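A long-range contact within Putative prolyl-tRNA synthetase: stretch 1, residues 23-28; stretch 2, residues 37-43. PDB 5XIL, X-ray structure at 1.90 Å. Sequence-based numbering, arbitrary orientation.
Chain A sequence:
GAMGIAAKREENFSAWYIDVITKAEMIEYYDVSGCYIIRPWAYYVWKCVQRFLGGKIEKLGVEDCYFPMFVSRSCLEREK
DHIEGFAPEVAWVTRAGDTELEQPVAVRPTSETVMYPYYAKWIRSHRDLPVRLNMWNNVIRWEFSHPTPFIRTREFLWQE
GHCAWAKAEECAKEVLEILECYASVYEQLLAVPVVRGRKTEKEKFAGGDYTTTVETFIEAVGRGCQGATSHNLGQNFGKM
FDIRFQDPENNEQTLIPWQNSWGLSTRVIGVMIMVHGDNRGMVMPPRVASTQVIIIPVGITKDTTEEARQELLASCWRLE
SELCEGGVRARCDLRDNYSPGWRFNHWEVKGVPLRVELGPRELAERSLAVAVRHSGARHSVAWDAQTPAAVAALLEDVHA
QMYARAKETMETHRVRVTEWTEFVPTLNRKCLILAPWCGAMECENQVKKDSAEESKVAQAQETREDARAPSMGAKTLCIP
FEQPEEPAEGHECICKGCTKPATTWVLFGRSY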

# COMPACT_ATOMS: atom_id res chain seq x y z
N LYS A 23 4.97 -10.99 23.57
CA LYS A 23 5.33 -9.92 24.51
C LYS A 23 5.65 -8.63 23.80
O LYS A 23 5.37 -7.59 24.31
CB LYS A 23 6.49 -10.34 25.44
CG LYS A 23 6.06 -11.26 26.57
CD LYS A 23 7.30 -11.73 27.31
CE LYS A 23 7.05 -12.31 28.69
NZ LYS A 23 8.31 -12.97 29.20
N ALA A 24 6.17 -8.68 22.57
CA ALA A 24 6.49 -7.47 21.80
C ALA A 24 5.26 -6.94 21.07
O ALA A 24 5.34 -5.94 20.36
CB ALA A 24 7.62 -7.71 20.82
N GLU A 25 4.11 -7.57 21.30
CA GLU A 25 2.85 -7.14 20.67
C GLU A 25 2.85 -7.19 19.17
O GLU A 25 2.27 -6.33 18.56
CB GLU A 25 2.43 -5.75 21.16
CG GLU A 25 2.30 -5.79 22.66
CD GLU A 25 1.96 -4.43 23.27
OE1 GLU A 25 2.47 -3.37 22.83
OE2 GLU A 25 1.21 -4.50 24.21
N MET A 26 3.50 -8.20 18.59
CA MET A 26 3.56 -8.37 17.19
C MET A 26 2.39 -9.14 16.63
O MET A 26 1.93 -8.82 15.55
CB MET A 26 4.86 -9.01 16.75
CG MET A 26 6.02 -8.06 17.04
SD MET A 26 7.67 -8.69 16.67
CE MET A 26 7.92 -8.24 14.98
N ILE A 27 1.94 -10.14 17.36
CA ILE A 27 0.83 -10.96 16.92
C ILE A 27 -0.07 -11.25 18.09
O ILE A 27 0.39 -11.26 19.24
CB ILE A 27 1.21 -12.31 16.31
CG1 ILE A 27 1.88 -13.22 17.32
CG2 ILE A 27 2.11 -12.20 15.10
CD1 ILE A 27 1.38 -14.63 17.11
N GLU A 28 -1.33 -11.48 17.76
CA GLU A 28 -2.37 -11.93 18.68
C GLU A 28 -2.93 -13.20 18.07
O GLU A 28 -3.31 -13.23 16.86
CB GLU A 28 -3.43 -10.83 18.74
CG GLU A 28 -4.56 -11.04 19.71
CD GLU A 28 -4.09 -11.01 21.14
OE1 GLU A 28 -4.05 -12.09 21.70
OE2 GLU A 28 -3.73 -9.92 21.66
N ILE A 37 -3.69 -12.48 14.08
CA ILE A 37 -3.76 -11.02 13.84
C ILE A 37 -2.35 -10.42 13.87
O ILE A 37 -1.58 -10.70 14.79
CB ILE A 37 -4.57 -10.38 14.93
CG1 ILE A 37 -6.02 -10.84 14.82
CG2 ILE A 37 -4.63 -8.87 14.83
CD1 ILE A 37 -6.76 -10.61 16.12
N ILE A 38 -2.02 -9.65 12.86
CA ILE A 38 -0.76 -8.94 12.82
C ILE A 38 -0.99 -7.53 13.40
O ILE A 38 -1.59 -6.69 12.78
CB ILE A 38 -0.15 -8.89 11.41
CG1 ILE A 38 -0.04 -10.31 10.87
CG2 ILE A 38 1.26 -8.28 11.51
CD1 ILE A 38 0.39 -10.44 9.41
N ARG A 39 -0.52 -7.30 14.64
CA ARG A 39 -0.66 -6.06 15.29
C ARG A 39 0.33 -5.01 14.73
O ARG A 39 1.27 -5.36 14.01
CB ARG A 39 -0.43 -6.28 16.78
CG ARG A 39 -1.39 -7.29 17.38
CD ARG A 39 -1.26 -7.35 18.92
NE ARG A 39 -1.79 -6.12 19.49
CZ ARG A 39 -1.78 -5.84 20.79
NH1 ARG A 39 -1.28 -6.67 21.65
NH2 ARG A 39 -2.32 -4.73 21.23
N PRO A 40 0.11 -3.71 15.04
CA PRO A 40 0.94 -2.68 14.41
C PRO A 40 2.41 -2.79 14.58
O PRO A 40 3.09 -2.38 13.65
CB PRO A 40 0.47 -1.38 15.09
CG PRO A 40 -0.94 -1.72 15.40
CD PRO A 40 -0.97 -3.11 15.82
N TRP A 41 2.93 -3.30 15.69
CA TRP A 41 4.36 -3.30 15.82
C TRP A 41 5.05 -4.11 14.74
O TRP A 41 6.17 -3.78 14.27
CB TRP A 41 4.75 -3.78 17.21
CG TRP A 41 6.16 -3.56 17.61
CD1 TRP A 41 7.12 -4.53 17.86
CD2 TRP A 41 6.81 -2.29 17.84
NE1 TRP A 41 8.30 -3.93 18.21
CE2 TRP A 41 8.14 -2.56 18.19
CE3 TRP A 41 6.38 -0.95 17.78
CZ2 TRP A 41 9.07 -1.54 18.49
CZ3 TRP A 41 7.29 0.07 18.10
CH2 TRP A 41 8.63 -0.23 18.42
N ALA A 42 4.42 -5.23 14.39
CA ALA A 42 4.85 -6.01 13.27
C ALA A 42 4.36 -5.52 11.89
O ALA A 42 5.11 -5.49 10.91
CB ALA A 42 4.46 -7.45 13.47
N TYR A 43 3.08 -5.19 11.79
CA TYR A 43 2.53 -4.69 10.53
C TYR A 43 3.27 -3.48 9.92
O TYR A 43 3.41 -3.40 8.70
CB TYR A 43 1.01 -4.39 10.62
CG TYR A 43 0.40 -4.34 9.24
CD1 TYR A 43 0.08 -5.54 8.56
CD2 TYR A 43 0.31 -3.15 8.52
CE1 TYR A 43 -0.43 -5.50 7.26
CE2 TYR A 43 -0.21 -3.12 7.22
CZ TYR A 43 -0.57 -4.32 6.62
OH TYR A 43 -1.01 -4.33 5.34
O HOH W 1 1.49 -3.65 18.24
O HOH W 2 -1.56 -5.91 24.37

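The backbone sets the register here. Glu28 and Ile37 form a hydrogen-bonded antiparallel pair: Glu28 N donates to Ile37 O at 3.1 Å, and Ile37 N donates to Glu28 O at 2.9 Å. Next to it, Ile27 and Ile38 make the non-hydrogen-bonded pair, where Ile27 CA lies 3.2 Å from Ile37 O in a CA-H...O contact. A third hydrogen bond, Arg39 N to Met26 O at 3.0 Å, carries the pairing to the residue just before the helix. Arg39 holds the N-cap position, and its own O accepts from Tyr43 N at 2.9 Å, so one residue closes the strand pairing and opens the helix.

Side chains alternate as the strands dictate: Ile27 and Ile38 share one face, Glu28 and Ile37 the other, the latter two meeting CB to CB at 4.0 Å.

Apolar packing takes over where the helix begins. The CA-to-CB bond of Met26 points away overall, yet CB itself lies 3.7 Å from Ala42 CB. Met26 CG approaches Trp41 CD1 at 3.8 Å, at the edge of the indole near its plane; the sulfur, too, lies at the edge.

Charge is handled more loosely. Glu25 CB lies over one face of the Arg39 guanidinium. Glu25 OE2 and Glu28 OE2 stand 4.2 and 4.1 Å from Arg39 NH1, beyond salt-bridge range and well out of the guanidinium plane, so the attraction is between charges without a directed N-H.

Water bridges the stretches at two points. Water 2 accepts from Arg39 NH1 at 2.8 Å and donates to Glu25 OE2 at 3.1 Å. Water 1 donates to Glu25 O at 2.8 Å and accepts from Trp41 N at 2.9 Å, joining the Schellman turn at Glu25 to the first turn of the helix.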